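Local coordinates for protein aminopeptidase C (Lactobacillus rhamnosus, PDB 4K7C) that probably hydrolyses peptides from their amino-terminal end, as a papain-like cysteine aminopeptidase of the bleomycin hydrolase type, at residues Phe317-Gly322 against His364-Thr369; Gly330-Asn335 against Asp401-Gln406; Ser360-Ala365 against Val408-Ile413. All blocks are in the same frame, centred on the assembly; numbering follows the deposited sequence.

Overall arrangement
Contacts 1 and 3 lie buried near the middle of the chain, their centres about 6 Å apart, and overlap at His364 and Ala365, which make their pairings in contact 1; contact 2 sits further out, about 18 Å from the chain centre, and is partly exposed. Strand 315-319 runs between strands 364-374 and 408-414. Contact 1 is its backbone pairing with the former; contact 3 ties the loop leading into strand 364-374 to the start of strand 408-414, mainly through side chains. In contact 2, strand 331-332 packs on helix 401-407, which leads into strand 408-414. Main-chain hydrogen bonds dominate contact 1, an indole face contact 2, a hydroxyl pair contact 3. Trp403 reaches Ser319 and Val408, linking all three.

Contact 1. Residues Phe317-Gly322 against His364-Thr369; sequences FGSDVG and HAMVLT
Strands 315-319 and 364-374 pair antiparallel in the papain-like beta core, next to the probable active site. Phe317 and Met366 form a hydrogen-bonded pair: Phe317 N meets Met366 O at 2.9 Å from above the carbonyl plane, whereas Met366 N approaches Phe317 O nearly along the C=O axis. Ser319 and His364 make a second such pair, with Ser319 N to His364 O at 3.0 Å and a more bent return from His364 N to Ser319 O (141° at the hydrogen). A water gives hydrogen bonds to Phe317 O and His364 O and accepts one from Ser319 OG at 2.6 Å, so each of those carbonyls holds two donors. His364, its CG anti to the backbone N (chi1 -170°), bonds Asn385 OD1 through NE2 and touches Cys70, consistent with the Cys-His-Asn catalytic triad of papain-like peptidases. Val321 CG1 rests against His364 CB at 3.7 Å. Phe317 has CG in the crowded position between N and carbonyl carbon (chi1 81°), which brings the ring over the partner strand. Leu368 CD2 lies over one face, 3.7 Å from the ring centroid, and the water over the other. An alanine in place of Phe317 would remove the ring between Leu368 CD2 and the water and would probably loosen Leu368 and selenomethionine Met366, whose CB touches Phe317 CE1 at 3.6 Å. Bent at chi3, Met366 brings its CE against Phe317 CZ and Ser319 OG.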
loop_
_atom_site.group_PDB
_atom_site.type_symbol
_atom_site.label_atom_id
_atom_site.label_comp_id
_atom_site.label_asym_id
_atom_site.label_seq_id
_atom_site.Cartn_x
_atom_site.Cartn_y
_atom_site.Cartn_z
ATOM N N PHE A 317 4.913 -29.756 21.506
ATOM C CA PHE A 317 3.539 -30.294 21.519
ATOM C C PHE A 317 2.797 -30.179 20.228
ATOM O O PHE A 317 3.046 -29.262 19.451
ATOM C CB PHE A 317 2.686 -29.661 22.679
ATOM C CG PHE A 317 2.112 -28.309 22.392
ATOM C CD1 PHE A 317 2.901 -27.185 22.482
ATOM C CD2 PHE A 317 0.759 -28.161 22.127
ATOM C CE1 PHE A 317 2.421 -25.935 22.218
ATOM C CE2 PHE A 317 0.233 -26.865 21.943
ATOM C CZ PHE A 317 1.079 -25.759 21.996
ATOM N N GLY A 318 1.885 -31.156 20.027
ATOM C CA GLY A 318 1.021 -31.287 18.878
ATOM C C GLY A 318 -0.431 -31.040 19.228
ATOM O O GLY A 318 -0.928 -31.529 20.212
ATOM N N SER A 319 -1.088 -30.206 18.420
ATOM C CA SER A 319 -2.475 -29.778 18.689
ATOM C C SER A 319 -3.257 -29.538 17.383
ATOM O O SER A 319 -2.699 -29.514 16.262
ATOM C CB SER A 319 -2.515 -28.495 19.543
ATOM O OG SER A 319 -1.990 -27.371 18.876
ATOM N N ASP A 320 -4.557 -29.312 17.534
ATOM C CA ASP A 320 -5.383 -28.906 16.375
ATOM C C ASP A 320 -5.582 -27.410 16.489
ATOM O O ASP A 320 -6.553 -26.953 17.066
ATOM C CB ASP A 320 -6.700 -29.662 16.412
ATOM C CG ASP A 320 -7.545 -29.510 15.192
ATOM O OD1 ASP A 320 -7.284 -28.646 14.367
ATOM O OD2 ASP A 320 -8.522 -30.317 15.042
ATOM N N VAL A 321 -4.659 -26.628 15.903
ATOM C CA VAL A 321 -4.592 -25.217 16.181
ATOM C C VAL A 321 -5.780 -24.449 15.577
ATOM O O VAL A 321 -6.111 -23.399 16.088
ATOM C CB VAL A 321 -3.278 -24.650 15.625
ATOM C CG1 VAL A 321 -3.279 -24.575 14.075
ATOM C CG2 VAL A 321 -2.929 -23.343 16.279
ATOM N N GLY A 322 -6.396 -25.019 14.544
ATOM C CA GLY A 322 -7.585 -24.429 13.886
ATOM C C GLY A 322 -8.858 -24.510 14.678
ATOM O O GLY A 322 -9.776 -23.827 14.359
ATOM N N HIS A 364 -0.726 -29.160 13.881
ATOM C CA HIS A 364 0.334 -28.142 14.058
ATOM C C HIS A 364 1.154 -28.466 15.325
ATOM O O HIS A 364 0.648 -28.884 16.353
ATOM C CB HIS A 364 -0.311 -26.741 14.133
ATOM C CG HIS A 364 0.664 -25.594 14.087
ATOM N ND1 HIS A 364 1.693 -25.522 13.163
ATOM C CD2 HIS A 364 0.751 -24.459 14.832
ATOM C CE1 HIS A 364 2.388 -24.403 13.362
ATOM N NE2 HIS A 364 1.830 -23.741 14.362
ATOM N N ALA A 365 2.453 -28.258 15.241
ATOM C CA ALA A 365 3.385 -28.490 16.359
ATOM C C ALA A 365 3.844 -27.088 16.784
ATOM O O ALA A 365 4.206 -26.242 15.918
ATOM C CB ALA A 365 4.634 -29.295 15.886
HETATM N N MSE A 366 3.904 -26.893 18.081
HETATM C CA MSE A 366 4.404 -25.669 18.698
HETATM C C MSE A 366 5.177 -26.101 19.942
HETATM O O MSE A 366 5.427 -27.270 20.161
HETATM C CB MSE A 366 3.279 -24.622 18.942
HETATM C CG MSE A 366 2.591 -24.237 17.624
HETATM SE SE MSE A 366 1.093 -22.975 17.933
HETATM C CE MSE A 366 -0.178 -24.211 18.766
ATOM N N VAL A 367 5.533 -25.123 20.787
ATOM C CA VAL A 367 6.320 -25.327 21.962
ATOM C C VAL A 367 5.656 -24.584 23.161
ATOM O O VAL A 367 5.331 -23.401 23.072
ATOM C CB VAL A 367 7.804 -24.850 21.725
ATOM C CG1 VAL A 367 8.619 -24.954 23.027
ATOM C CG2 VAL A 367 8.459 -25.565 20.604
ATOM N N LEU A 368 5.458 -25.322 24.248
ATOM C CA LEU A 368 5.131 -24.726 25.552
ATOM C C LEU A 368 6.362 -24.137 26.185
ATOM O O LEU A 368 7.378 -24.844 26.346
ATOM C CB LEU A 368 4.518 -25.773 26.523
ATOM C CG LEU A 368 3.383 -26.565 25.836
ATOM C CD1 LEU A 368 3.025 -27.731 26.698
ATOM C CD2 LEU A 368 2.090 -25.737 25.648
ATOM N N THR A 369 6.239 -22.876 26.561
ATOM C CA THR A 369 7.334 -22.100 27.206
ATOM C C THR A 369 6.957 -21.441 28.516
ATOM O O THR A 369 7.730 -20.711 29.087
ATOM C CB THR A 369 7.974 -21.077 26.252
ATOM O OG1 THR A 369 7.079 -19.962 26.064
ATOM C CG2 THR A 369 8.376 -21.744 24.854
HETATM O O HOH W 1 0.633 -27.404 18.744
#

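Contact 2. Residues Gly330-Asn335 against Asp401-Gln406; sequences GILDTN and DAWFDQ
Strand 331-332, entered through a G1 beta bulge at Gly330 and Ile331, runs past the first turn of helix 401-407, and the backbones come closest where Asp333 CA lies 5.1 Å from Trp403 CA. Trp403 carries the contact, with CG anti to its backbone N (chi1 -165°) so that the indole extends toward the strand. Leu332 CB sits over the centre of the five-membered ring, 3.7 Å from its centroid and close to the ring normal, a CH-pi contact; Leu332 CD1 goes on to the six-membered ring, 3.9 Å from Trp403 CH2. The Leu332-Asp333 peptide continues over the same face, with Leu332 C above the ring; Leu332 O lies 3.4 Å from Trp403 CB, and Thr334 N at the indole edge. At the outer side Thr334 turns OG1 to Ala402 CB, 3.5 Å away, and its CG2 lies 3.9 Å from Trp403 N. Asp333 points the other way and closes an Asx turn, Asn335 N meeting its OD1 at 3.1 Å from above the carboxylate plane. Ser44 binds OD2, and Ser400 OG bonds both OD1 and Trp403 N. Leu332 and the next peptide thus lie against the indole, whose one polar atom, NE1, is bonded to Gln323 O, while the Asp333 carboxylate, gripped at both oxygens and linked through Ser400 to the amino end of the helix, is likely to be favoured in its ionised form.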
loop_
_atom_site.group_PDB
_atom_site.type_symbol
_atom_site.label_atom_id
_atom_site.label_comp_id
_atom_site.label_asym_id
_atom_site.label_seq_id
_atom_site.Cartn_x
_atom_site.Cartn_y
_atom_site.Cartn_z
ATOM N N GLY A 330 -3.683 -14.703 18.547
ATOM C CA GLY A 330 -3.018 -15.861 19.213
ATOM C C GLY A 330 -3.632 -16.371 20.477
ATOM O O GLY A 330 -2.935 -16.768 21.365
ATOM N N ILE A 331 -4.955 -16.451 20.475
ATOM C CA ILE A 331 -5.666 -16.951 21.611
ATOM C C ILE A 331 -6.311 -18.291 21.229
ATOM O O ILE A 331 -7.101 -18.384 20.239
ATOM C CB ILE A 331 -6.775 -15.936 22.014
ATOM C CG1 ILE A 331 -6.205 -14.613 22.471
ATOM C CG2 ILE A 331 -7.624 -16.546 23.134
ATOM C CD1 ILE A 331 -7.190 -13.483 22.650
ATOM N N LEU A 332 -5.964 -19.323 22.008
ATOM C CA LEU A 332 -6.470 -20.647 21.831
ATOM C C LEU A 332 -7.312 -20.912 23.100
ATOM O O LEU A 332 -6.764 -21.192 24.165
ATOM C CB LEU A 332 -5.299 -21.633 21.738
ATOM C CG LEU A 332 -4.149 -21.362 20.764
ATOM C CD1 LEU A 332 -3.049 -22.439 20.686
ATOM C CD2 LEU A 332 -4.701 -21.137 19.393
ATOM N N ASP A 333 -8.624 -20.785 23.020
ATOM C CA ASP A 333 -9.452 -20.837 24.199
ATOM C C ASP A 333 -10.815 -21.323 23.689
ATOM O O ASP A 333 -11.374 -20.806 22.694
ATOM C CB ASP A 333 -9.550 -19.457 24.945
ATOM C CG ASP A 333 -10.360 -19.505 26.247
ATOM O OD1 ASP A 333 -10.810 -20.637 26.687
ATOM O OD2 ASP A 333 -10.574 -18.371 26.790
ATOM N N THR A 334 -11.327 -22.365 24.365
ATOM C CA THR A 334 -12.686 -22.843 24.143
ATOM C C THR A 334 -13.726 -21.698 24.273
ATOM O O THR A 334 -14.777 -21.809 23.703
ATOM C CB THR A 334 -13.045 -23.952 25.118
ATOM O OG1 THR A 334 -12.801 -23.495 26.433
ATOM C CG2 THR A 334 -12.261 -25.186 24.849
ATOM N N ASN A 335 -13.403 -20.623 24.997
ATOM C CA ASN A 335 -14.309 -19.477 25.165
ATOM C C ASN A 335 -14.105 -18.325 24.158
ATOM O O ASN A 335 -14.898 -17.340 24.226
ATOM C CB ASN A 335 -14.283 -18.897 26.632
ATOM C CG ASN A 335 -14.733 -19.914 27.668
ATOM O OD1 ASN A 335 -14.150 -19.999 28.839
ATOM N ND2 ASN A 335 -15.726 -20.669 27.324
ATOM N N ASP A 401 -6.408 -23.660 29.711
ATOM C CA ASP A 401 -6.327 -25.035 30.168
ATOM C C ASP A 401 -7.492 -25.860 29.577
ATOM O O ASP A 401 -7.322 -27.020 29.180
ATOM C CB ASP A 401 -6.303 -25.091 31.692
ATOM C CG ASP A 401 -5.776 -26.426 32.154
ATOM O OD1 ASP A 401 -4.701 -26.744 31.671
ATOM O OD2 ASP A 401 -6.494 -27.173 32.878
ATOM N N ALA A 402 -8.701 -25.267 29.435
ATOM C CA ALA A 402 -9.770 -26.018 28.757
ATOM C C ALA A 402 -9.465 -26.381 27.331
ATOM O O ALA A 402 -9.848 -27.471 26.843
ATOM C CB ALA A 402 -11.102 -25.256 28.878
ATOM N N TRP A 403 -8.846 -25.432 26.612
ATOM C CA TRP A 403 -8.424 -25.679 25.267
ATOM C C TRP A 403 -7.401 -26.800 25.204
ATOM O O TRP A 403 -7.492 -27.637 24.344
ATOM C CB TRP A 403 -7.857 -24.404 24.590
ATOM C CG TRP A 403 -7.721 -24.483 23.074
ATOM C CD1 TRP A 403 -8.616 -24.024 22.144
ATOM C CD2 TRP A 403 -6.624 -25.033 22.318
ATOM N NE1 TRP A 403 -8.133 -24.216 20.870
ATOM C CE2 TRP A 403 -6.912 -24.831 20.955
ATOM C CE3 TRP A 403 -5.449 -25.682 22.677
ATOM C CZ2 TRP A 403 -6.085 -25.271 19.932
ATOM C CZ3 TRP A 403 -4.589 -26.078 21.642
ATOM C CH2 TRP A 403 -4.924 -25.886 20.298
ATOM N N PHE A 404 -6.423 -26.754 26.074
ATOM C CA PHE A 404 -5.337 -27.797 26.122
ATOM C C PHE A 404 -6.021 -29.181 26.304
ATOM O O PHE A 404 -5.739 -30.122 25.579
ATOM C CB PHE A 404 -4.479 -27.464 27.359
ATOM C CG PHE A 404 -3.239 -28.269 27.471
ATOM C CD1 PHE A 404 -2.032 -27.638 27.312
ATOM C CD2 PHE A 404 -3.257 -29.670 27.654
ATOM C CE1 PHE A 404 -0.841 -28.349 27.396
ATOM C CE2 PHE A 404 -2.036 -30.390 27.747
ATOM C CZ PHE A 404 -0.847 -29.686 27.625
ATOM N N ASP A 405 -6.963 -29.271 27.223
ATOM C CA ASP A 405 -7.686 -30.541 27.459
ATOM C C ASP A 405 -8.277 -31.130 26.221
ATOM O O ASP A 405 -8.278 -32.328 25.994
ATOM C CB ASP A 405 -8.777 -30.388 28.553
ATOM C CG ASP A 405 -8.219 -30.188 29.941
ATOM O OD1 ASP A 405 -6.988 -30.280 30.144
ATOM O OD2 ASP A 405 -9.020 -29.887 30.858
ATOM N N GLN A 406 -8.893 -30.278 25.422
ATOM C CA GLN A 406 -9.603 -30.744 24.290
ATOM C C GLN A 406 -8.734 -30.963 23.071
ATOM O O GLN A 406 -8.937 -31.914 22.327
ATOM C CB GLN A 406 -10.706 -29.729 23.877
ATOM C CG GLN A 406 -11.909 -29.468 24.776
ATOM C CD GLN A 406 -12.557 -30.738 25.255
ATOM O OE1 GLN A 406 -12.838 -31.682 24.509
ATOM N NE2 GLN A 406 -12.768 -30.769 26.511
#

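Contact 3. Residues Ser360-Ala365 against Val408-Ile413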
loop_
_atom_site.group_PDB
_atom_site.type_symbol
_atom_site.label_atom_id
_atom_site.label_comp_id
_atom_site.label_asym_id
_atom_site.label_seq_id
_atom_site.Cartn_x
_atom_site.Cartn_y
_atom_site.Cartn_z
ATOM N N SER A 360 -11.285 -33.763 14.446
ATOM C CA SER A 360 -10.063 -33.180 14.995
ATOM C C SER A 360 -8.953 -34.177 14.985
ATOM O O SER A 360 -9.203 -35.357 15.104
ATOM C CB SER A 360 -10.278 -32.671 16.414
ATOM O OG SER A 360 -9.246 -31.828 16.920
ATOM N N LEU A 361 -7.726 -33.690 14.940
ATOM C CA LEU A 361 -6.489 -34.512 14.975
ATOM C C LEU A 361 -5.336 -33.489 15.073
ATOM O O LEU A 361 -5.597 -32.265 15.083
ATOM C CB LEU A 361 -6.355 -35.481 13.819
ATOM C CG LEU A 361 -6.720 -35.049 12.404
ATOM C CD1 LEU A 361 -5.849 -33.913 11.983
ATOM C CD2 LEU A 361 -6.548 -36.162 11.408
HETATM N N MSE A 362 -4.085 -33.918 15.316
HETATM C CA MSE A 362 -2.957 -32.940 15.336
HETATM C C MSE A 362 -2.729 -32.411 13.952
HETATM O O MSE A 362 -2.643 -33.170 13.010
HETATM C CB MSE A 362 -1.586 -33.477 15.856
HETATM C CG MSE A 362 -0.409 -32.552 15.449
HETATM SE SE MSE A 362 1.309 -33.316 16.107
HETATM C CE MSE A 362 2.642 -31.951 15.968
ATOM N N THR A 363 -2.670 -31.092 13.830
ATOM C CA THR A 363 -2.459 -30.393 12.601
ATOM C C THR A 363 -1.232 -29.442 12.683
ATOM O O THR A 363 -0.774 -28.949 11.658
ATOM C CB THR A 363 -3.670 -29.558 12.194
ATOM O OG1 THR A 363 -3.837 -28.530 13.173
ATOM C CG2 THR A 363 -4.940 -30.427 12.086
ATOM N N HIS A 364 -0.726 -29.160 13.881
ATOM C CA HIS A 364 0.334 -28.142 14.058
ATOM C C HIS A 364 1.154 -28.466 15.325
ATOM O O HIS A 364 0.648 -28.884 16.353
ATOM C CB HIS A 364 -0.311 -26.741 14.133
ATOM C CG HIS A 364 0.664 -25.594 14.087
ATOM N ND1 HIS A 364 1.693 -25.522 13.163
ATOM C CD2 HIS A 364 0.751 -24.459 14.832
ATOM C CE1 HIS A 364 2.388 -24.403 13.362
ATOM N NE2 HIS A 364 1.830 -23.741 14.362
ATOM N N ALA A 365 2.453 -28.258 15.241
ATOM C CA ALA A 365 3.385 -28.490 16.359
ATOM C C ALA A 365 3.844 -27.088 16.784
ATOM O O ALA A 365 4.206 -26.242 15.918
ATOM C CB ALA A 365 4.634 -29.295 15.886
ATOM N N VAL A 408 -5.054 -30.441 22.562
ATOM C CA VAL A 408 -3.667 -30.944 22.557
ATOM C C VAL A 408 -3.664 -32.479 22.600
ATOM O O VAL A 408 -4.314 -33.082 23.508
ATOM C CB VAL A 408 -2.896 -30.424 23.730
ATOM C CG1 VAL A 408 -1.444 -31.074 23.868
ATOM C CG2 VAL A 408 -2.788 -28.918 23.672
ATOM N N TYR A 409 -2.937 -33.077 21.655
ATOM C CA TYR A 409 -2.854 -34.507 21.514
ATOM C C TYR A 409 -1.483 -35.116 21.814
ATOM O O TYR A 409 -1.455 -36.313 22.075
ATOM C CB TYR A 409 -3.254 -34.962 20.156
ATOM C CG TYR A 409 -4.690 -34.544 19.759
ATOM C CD1 TYR A 409 -5.751 -35.260 20.195
ATOM C CD2 TYR A 409 -4.926 -33.455 18.909
ATOM C CE1 TYR A 409 -7.063 -34.919 19.909
ATOM C CE2 TYR A 409 -6.256 -33.144 18.555
ATOM C CZ TYR A 409 -7.318 -33.887 19.050
ATOM O OH TYR A 409 -8.619 -33.570 18.716
ATOM N N GLN A 410 -0.422 -34.310 21.826
ATOM C CA GLN A 410 0.921 -34.841 22.002
ATOM C C GLN A 410 1.837 -33.871 22.709
ATOM O O GLN A 410 1.756 -32.665 22.475
ATOM C CB GLN A 410 1.535 -35.074 20.646
ATOM C CG GLN A 410 0.865 -36.063 19.754
ATOM C CD GLN A 410 1.702 -36.234 18.526
ATOM O OE1 GLN A 410 1.405 -37.044 17.609
ATOM N NE2 GLN A 410 2.752 -35.434 18.475
ATOM N N VAL A 411 2.684 -34.410 23.593
ATOM C CA VAL A 411 3.781 -33.651 24.194
ATOM C C VAL A 411 5.016 -34.605 24.154
ATOM O O VAL A 411 4.840 -35.823 24.096
ATOM C CB VAL A 411 3.592 -33.211 25.651
ATOM C CG1 VAL A 411 2.652 -32.014 25.739
ATOM C CG2 VAL A 411 3.078 -34.346 26.524
ATOM N N VAL A 412 6.193 -34.022 24.016
ATOM C CA VAL A 412 7.421 -34.767 24.088
ATOM C C VAL A 412 8.078 -34.465 25.420
ATOM O O VAL A 412 8.423 -33.320 25.757
ATOM C CB VAL A 412 8.350 -34.501 22.899
ATOM C CG1 VAL A 412 9.662 -35.234 23.044
ATOM C CG2 VAL A 412 7.705 -34.889 21.605
ATOM N N ILE A 413 8.224 -35.522 26.246
ATOM C CA ILE A 413 8.747 -35.410 27.604
ATOM C C ILE A 413 10.076 -36.200 27.810
ATOM O O ILE A 413 10.167 -37.302 27.263
ATOM C CB ILE A 413 7.681 -35.903 28.593
ATOM C CG1 ILE A 413 6.384 -34.998 28.447
ATOM C CG2 ILE A 413 8.181 -35.863 29.989
ATOM C CD1 ILE A 413 6.559 -33.596 28.901
#
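Polar contact between the two segments centres on two hydroxyls: Tyr409 OH and Ser360 OG form a short hydrogen bond of 2.6 Å, with OG lying in the plane of the ring at its edge. Ser360 OG is also bonded to Asp320 OD2, so hydroxyl, hydroxyl and carboxylate form a buried chain. Asp320, if ionised, would probably polarise the Ser360 hydroxyl and, through it, that of Tyr409. With OG anti to the backbone N (chi1 -167°) the serine hydroxyl reaches the phenol, and Ser360 CB comes to 3.0 Å from Tyr409 OH. Van der Waals contact follows along the ring, where Tyr409 CE2 passes Leu361 C at 3.6 Å and CD2 passes Met362 N at 3.7 Å, so the phenol lies alongside the peptide joining Leu361 and Met362. Further on, the selenomethionine Met362, extended beyond CG, crosses the equally extended Gln410 at about a right angle; Met362 SE comes to 3.5 Å from Gln410 NE2. Both of these side chains also pack on Trp316. The main chain fits this grouping: Tyr409, with near-helical psi (-17°), and Gln410 both face Gly318, which lets both side chains point toward 360-365, while Thr363 and His364 both face Ser319. These are classic beta bulges, one in strand 408-414 and one at the start of strand 364-374, on the two neighbours of strand 315-319 in the beta core of a papain-like fold.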